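Local coordinates for protein 2-nitrobenzoate nitroreductase (Pseudomonas fluorescens, PDB 4Z85) that reduces the nitro group of 2-nitrobenzoate as an FMN-dependent flavoprotein of the flavoredoxin family, at residues A[57-63]-A[151-157]; A[95-99]-A[132-136]. All coordinates share one frame; numbering follows the deposited sequence.

Interaction 1 (A[57-63]-A[151-157]); sequences FVIAVDH and KQRSMVF
His63, Arg153 and Val156 have the largest shares of the surface buried between 57-63 and 151-157, two neighbouring antiparallel strands of the closed six-stranded barrel of this flavin reductase-like domain. Ile59 pairs with Val156, and Val61 with Ser154, as hydrogen-bonded pairs, each closed by two nearly straight N-H...O=C bonds; Ile59 N to Val156 O is 2.9 Å. Val156 sits on the sheet face it shares with Ile59 and Val61, where its CG2, beside the backbone N, meets Val61 CG2 at 4.0 Å and Leu78 of helix 77-84 packs on it. On the face bearing Val58, Ala60 and Phe157, Val58 CG2 lies over the Phe157 ring, 3.7 Å from its centroid, a CH-pi contact. Arg153 crosses the same face towards the other strand: CG is anti to the backbone N (chi1 -166°) and the chain runs extended to NE, laying one guanidinium face over Ala60. NH1 forms a very short salt bridge to Asp62 OD1, 2.5 Å, reached in the guanidinium plane but from above the carboxylate, the two planes 84° apart. NH2 holds a water that donates to Ala60 O, and NE bonds to the carbonyl of Met50 of the second subunit, so one side chain ties strand pair and dimer together. With an alanine in place of Arg153, Asp62 would probably lose its cationic mate and that carbonyl its donor. Past the strand ends His63 N donates to Gln152 O, 3.0 Å, from above the carbonyl plane, and the imidazole folds back with Gln152 CA and Lys151 C over one face. At the ring edge, His63 NE2 lies 2.4 Å from Ser154 OG, a hydrogen bond so short that its exact length is doubtful, and that hydroxyl is also bonded to Asp148 OD1.

Interaction 2 (A[95-99]-A[132-136]); sequences RIAER and ITDAP
Asp134 projects from the loop 132-136 against the N-terminal part of helix 94-103, where the adjacent Arg95 and Ile96, and Arg99 one turn on from Arg95, meet it. With CG beside the backbone N (chi1 -79°), the carboxylate presents OD2 to Arg99 NH2, accepting at 2.7 Å through the anti lone pair, an almost straight hydrogen bond within a salt bridge. OD2 lies close to the guanidinium plane, which is turned 69° from the carboxylate. Arg99, bent at chi3 (-75°), curls back along its own helix so that the same NH2 also donates to Arg95 O, 3.0 Å away; two acceptors thus fix the rotation of the group, and NH1 reaches the carbonyl of Gly118. Arg95 runs extended to CD, which rests 3.5 Å from Asp134 O. Ile96 runs past the aspartate in the opposite direction, its CG2 3.4 Å from Asp134 CB, while CD1 reaches towards Pro136 CD at 4.3 Å. Ile132 and Ile96 both pack on Leu29 of strand 28-33. Asp134 is third in a type I beta turn from Ile132 to Ala135, closed by Ala135 N to Ile132 O: a helix-to-turn salt bridge over an apolar floor, at the entry to barrel strand 137-150.

Interactions 1 and 2 lie on opposite sides of the chain's centre, their own centres about 23 Å apart and their nearest atoms about 13 Å, so they do not touch. Along the chain the order is 57-63, 95-99, 132-136, 151-157: both segments of interaction 2 fall between those of interaction 1. Strand 137-150 joins them, starting just after the turn of interaction 2 and leading directly into 151-157; strand 153-165 then pairs with both 137-150 and 55-62. Interaction 1 therefore belongs to the barrel wall, beside the second subunit, whereas interaction 2 fastens helix 94-103 to a connection outside that wall, within the same flavin reductase-like domain.

Interaction 1 (A[57-63]-A[151-157])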
loop_
_atom_site.group_PDB
_atom_site.type_symbol
_atom_site.label_atom_id
_atom_site.label_comp_id
_atom_site.label_asym_id
_atom_site.label_seq_id
_atom_site.Cartn_x
_atom_site.Cartn_y
_atom_site.Cartn_z
ATOM N N PHE A 57 10.976 -1.042 2.241
ATOM C CA PHE A 57 9.590 -1.347 1.869
ATOM C C PHE A 57 9.285 -2.806 2.203
ATOM O O PHE A 57 10.192 -3.596 2.470
ATOM C CB PHE A 57 9.342 -1.091 0.371
ATOM C CG PHE A 57 10.216 -1.916 -0.515
ATOM C CD1 PHE A 57 9.820 -3.191 -0.918
ATOM C CD2 PHE A 57 11.457 -1.440 -0.916
ATOM C CE1 PHE A 57 10.643 -3.975 -1.716
ATOM C CE2 PHE A 57 12.300 -2.222 -1.712
ATOM C CZ PHE A 57 11.887 -3.487 -2.118
ATOM N N VAL A 58 8.006 -3.171 2.149
ATOM C CA VAL A 58 7.609 -4.559 2.416
ATOM C C VAL A 58 6.700 -5.062 1.294
ATOM O O VAL A 58 5.888 -4.312 0.758
ATOM C CB VAL A 58 6.915 -4.697 3.813
ATOM C CG1 VAL A 58 5.568 -3.944 3.885
ATOM C CG2 VAL A 58 6.743 -6.168 4.192
ATOM N N ILE A 59 6.898 -6.323 0.906
ATOM C CA ILE A 59 5.991 -7.019 -0.015
ATOM C C ILE A 59 5.606 -8.345 0.614
ATOM O O ILE A 59 6.483 -9.096 1.013
ATOM C CB ILE A 59 6.643 -7.300 -1.373
ATOM C CG1 ILE A 59 7.138 -5.999 -2.010
ATOM C CG2 ILE A 59 5.656 -8.011 -2.285
ATOM C CD1 ILE A 59 8.002 -6.206 -3.230
ATOM N N ALA A 60 4.315 -8.645 0.708
ATOM C CA ALA A 60 3.915 -9.965 1.203
ATOM C C ALA A 60 3.822 -10.920 0.011
ATOM O O ALA A 60 3.181 -10.598 -0.982
ATOM C CB ALA A 60 2.588 -9.883 1.967
ATOM N N VAL A 61 4.490 -12.073 0.102
ATOM C CA VAL A 61 4.647 -12.988 -1.023
ATOM C C VAL A 61 4.264 -14.410 -0.607
ATOM O O VAL A 61 4.549 -14.834 0.504
ATOM C CB VAL A 61 6.106 -12.973 -1.545
ATOM C CG1 VAL A 61 6.270 -13.907 -2.721
ATOM C CG2 VAL A 61 6.530 -11.551 -1.931
ATOM N N ASP A 62 3.609 -15.150 -1.491
ATOM C CA ASP A 62 3.331 -16.555 -1.193
ATOM C C ASP A 62 4.512 -17.455 -1.567
ATOM O O ASP A 62 5.283 -17.145 -2.477
ATOM C CB ASP A 62 2.054 -17.001 -1.902
ATOM C CG ASP A 62 0.816 -16.777 -1.050
ATOM O OD1 ASP A 62 0.957 -16.190 0.045
ATOM O OD2 ASP A 62 -0.293 -17.183 -1.472
ATOM N N HIS A 63 4.663 -18.555 -0.835
ATOM C CA HIS A 63 5.741 -19.506 -1.081
ATOM C C HIS A 63 5.468 -20.327 -2.332
ATOM O O HIS A 63 4.342 -20.781 -2.543
ATOM C CB HIS A 63 5.921 -20.436 0.118
ATOM C CG HIS A 63 6.507 -19.768 1.321
ATOM N ND1 HIS A 63 7.272 -20.446 2.247
ATOM C CD2 HIS A 63 6.430 -18.490 1.761
ATOM C CE1 HIS A 63 7.646 -19.614 3.201
ATOM N NE2 HIS A 63 7.152 -18.419 2.930
ATOM N N LYS A 151 3.943 -20.838 7.052
ATOM C CA LYS A 151 4.720 -21.733 6.209
ATOM C C LYS A 151 4.437 -21.505 4.725
ATOM O O LYS A 151 5.202 -21.949 3.871
ATOM C CB LYS A 151 4.458 -23.195 6.592
ATOM C CG LYS A 151 5.199 -23.641 7.842
ATOM C CD LYS A 151 4.250 -24.145 8.915
ATOM C CE LYS A 151 4.942 -25.146 9.824
ATOM N NZ LYS A 151 3.950 -25.985 10.561
ATOM N N GLN A 152 3.363 -20.776 4.426
ATOM C CA GLN A 152 2.945 -20.538 3.048
ATOM C C GLN A 152 3.071 -19.073 2.582
ATOM O O GLN A 152 2.757 -18.754 1.432
ATOM C CB GLN A 152 1.497 -20.993 2.879
ATOM C CG GLN A 152 0.506 -20.138 3.664
ATOM C CD GLN A 152 -0.528 -20.966 4.418
ATOM O OE1 GLN A 152 -1.281 -21.735 3.819
ATOM N NE2 GLN A 152 -0.568 -20.810 5.740
ATOM N N ARG A 153 3.528 -18.188 3.466
ATOM C CA ARG A 153 3.569 -16.755 3.155
ATOM C C ARG A 153 4.719 -16.073 3.882
ATOM O O ARG A 153 4.996 -16.401 5.026
ATOM C CB ARG A 153 2.252 -16.104 3.550
ATOM C CG ARG A 153 2.022 -14.711 3.000
ATOM C CD ARG A 153 0.536 -14.423 3.087
ATOM N NE ARG A 153 0.163 -13.124 2.558
ATOM C CZ ARG A 153 0.099 -12.829 1.265
ATOM N NH1 ARG A 153 0.398 -13.744 0.346
ATOM N NH2 ARG A 153 -0.262 -11.615 0.890
ATOM N N SER A 154 5.379 -15.128 3.217
ATOM C CA SER A 154 6.514 -14.436 3.817
ATOM C C SER A 154 6.437 -12.951 3.529
ATOM O O SER A 154 5.968 -12.545 2.477
ATOM C CB SER A 154 7.826 -14.999 3.293
ATOM O OG SER A 154 8.002 -16.324 3.759
ATOM N N MET A 155 6.884 -12.148 4.480
ATOM C CA MET A 155 7.014 -10.714 4.266
ATOM C C MET A 155 8.458 -10.385 3.897
ATOM O O MET A 155 9.378 -10.593 4.692
ATOM C CB MET A 155 6.577 -9.955 5.511
ATOM C CG MET A 155 5.063 -10.033 5.748
ATOM S SD MET A 155 4.523 -9.269 7.278
ATOM C CE MET A 155 5.265 -10.401 8.455
ATOM N N VAL A 156 8.641 -9.897 2.680
ATOM C CA VAL A 156 9.953 -9.539 2.176
ATOM C C VAL A 156 10.184 -8.060 2.445
ATOM O O VAL A 156 9.430 -7.229 1.961
ATOM C CB VAL A 156 10.078 -9.802 0.674
ATOM C CG1 VAL A 156 11.463 -9.340 0.164
ATOM C CG2 VAL A 156 9.821 -11.283 0.371
ATOM N N PHE A 157 11.212 -7.745 3.236
ATOM C CA PHE A 157 11.599 -6.364 3.470
ATOM C C PHE A 157 12.806 -6.061 2.609
ATOM O O PHE A 157 13.853 -6.719 2.728
ATOM C CB PHE A 157 11.900 -6.104 4.947
ATOM C CG PHE A 157 10.688 -6.183 5.820
ATOM C CD1 PHE A 157 10.227 -7.411 6.277
ATOM C CD2 PHE A 157 9.990 -5.029 6.179
ATOM C CE1 PHE A 157 9.104 -7.481 7.081
ATOM C CE2 PHE A 157 8.859 -5.099 6.983
ATOM C CZ PHE A 157 8.419 -6.332 7.434
HETATM O O HOH W 1 0.660 -11.422 -2.135
#

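Interaction 2 (A[95-99]-A[132-136])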
loop_
_atom_site.group_PDB
_atom_site.type_symbol
_atom_site.label_atom_id
_atom_site.label_comp_id
_atom_site.label_asym_id
_atom_site.label_seq_id
_atom_site.Cartn_x
_atom_site.Cartn_y
_atom_site.Cartn_z
ATOM N N ARG A 95 1.961 1.685 -20.009
ATOM C CA ARG A 95 2.869 1.044 -20.964
ATOM C C ARG A 95 3.134 -0.432 -20.661
ATOM O O ARG A 95 3.410 -1.223 -21.572
ATOM C CB ARG A 95 4.194 1.803 -21.011
ATOM C CG ARG A 95 5.170 1.311 -22.071
ATOM C CD ARG A 95 6.385 2.218 -22.165
ATOM N NE ARG A 95 6.050 3.527 -22.721
ATOM C CZ ARG A 95 5.968 4.644 -22.008
ATOM N NH1 ARG A 95 6.202 4.616 -20.706
ATOM N NH2 ARG A 95 5.652 5.790 -22.595
ATOM N N ILE A 96 3.064 -0.816 -19.389
ATOM C CA ILE A 96 3.324 -2.205 -19.044
ATOM C C ILE A 96 2.189 -2.903 -18.307
ATOM O O ILE A 96 2.355 -4.032 -17.881
ATOM C CB ILE A 96 4.604 -2.342 -18.201
ATOM C CG1 ILE A 96 4.456 -1.639 -16.846
ATOM C CG2 ILE A 96 5.801 -1.779 -18.961
ATOM C CD1 ILE A 96 5.579 -2.001 -15.869
ATOM N N ALA A 97 1.033 -2.257 -18.189
ATOM C CA ALA A 97 -0.057 -2.813 -17.382
ATOM C C ALA A 97 -0.536 -4.193 -17.852
ATOM O O ALA A 97 -0.712 -5.120 -17.044
ATOM C CB ALA A 97 -1.228 -1.834 -17.363
ATOM N N GLU A 98 -0.778 -4.336 -19.155
ATOM C CA GLU A 98 -1.294 -5.618 -19.642
ATOM C C GLU A 98 -0.317 -6.775 -19.391
ATOM O O GLU A 98 -0.704 -7.836 -18.895
ATOM C CB GLU A 98 -1.620 -5.543 -21.138
ATOM C CG GLU A 98 -2.164 -6.855 -21.676
ATOM C CD GLU A 98 -3.478 -7.249 -21.026
ATOM O OE1 GLU A 98 -3.588 -8.385 -20.527
ATOM O OE2 GLU A 98 -4.404 -6.410 -21.016
ATOM N N ARG A 99 0.948 -6.556 -19.734
ATOM C CA ARG A 99 1.954 -7.582 -19.537
ATOM C C ARG A 99 2.139 -7.863 -18.049
ATOM O O ARG A 99 2.334 -9.006 -17.641
ATOM C CB ARG A 99 3.268 -7.166 -20.194
ATOM C CG ARG A 99 3.209 -7.202 -21.718
ATOM C CD ARG A 99 4.471 -6.624 -22.335
ATOM N NE ARG A 99 4.513 -5.170 -22.251
ATOM C CZ ARG A 99 5.568 -4.435 -22.581
ATOM N NH1 ARG A 99 6.681 -5.023 -23.028
ATOM N NH2 ARG A 99 5.520 -3.114 -22.458
ATOM N N ILE A 132 12.639 -4.057 -16.056
ATOM C CA ILE A 132 11.844 -4.163 -17.274
ATOM C C ILE A 132 12.094 -2.932 -18.129
ATOM O O ILE A 132 12.059 -1.810 -17.629
ATOM C CB ILE A 132 10.353 -4.311 -16.933
ATOM C CG1 ILE A 132 10.097 -5.724 -16.396
ATOM C CG2 ILE A 132 9.475 -4.000 -18.147
ATOM C CD1 ILE A 132 8.763 -5.886 -15.719
ATOM N N THR A 133 12.383 -3.139 -19.416
ATOM C CA THR A 133 12.793 -2.027 -20.266
ATOM C C THR A 133 11.732 -0.926 -20.302
ATOM O O THR A 133 12.055 0.255 -20.220
ATOM C CB THR A 133 13.111 -2.509 -21.710
ATOM O OG1 THR A 133 14.149 -3.491 -21.661
ATOM C CG2 THR A 133 13.585 -1.354 -22.573
ATOM N N ASP A 134 10.462 -1.312 -20.369
ATOM C CA ASP A 134 9.400 -0.323 -20.521
ATOM C C ASP A 134 8.892 0.286 -19.192
ATOM O O ASP A 134 7.939 1.067 -19.203
ATOM C CB ASP A 134 8.210 -0.940 -21.266
ATOM C CG ASP A 134 8.413 -1.008 -22.769
ATOM O OD1 ASP A 134 9.367 -0.384 -23.282
ATOM O OD2 ASP A 134 7.597 -1.683 -23.433
ATOM N N ALA A 135 9.510 -0.056 -18.060
ATOM C CA ALA A 135 9.012 0.423 -16.760
ATOM C C ALA A 135 9.188 1.926 -16.606
ATOM O O ALA A 135 10.220 2.471 -16.983
ATOM C CB ALA A 135 9.710 -0.303 -15.609
ATOM N N PRO A 136 8.177 2.607 -16.038
ATOM C CA PRO A 136 8.271 4.059 -15.837
ATOM C C PRO A 136 9.325 4.427 -14.799
ATOM O O PRO A 136 10.072 5.390 -14.955
ATOM C CB PRO A 136 6.868 4.444 -15.359
ATOM C CG PRO A 136 6.289 3.163 -14.785
ATOM C CD PRO A 136 6.874 2.061 -15.609
HETATM O O HOH W 2 9.690 -3.941 -21.883
#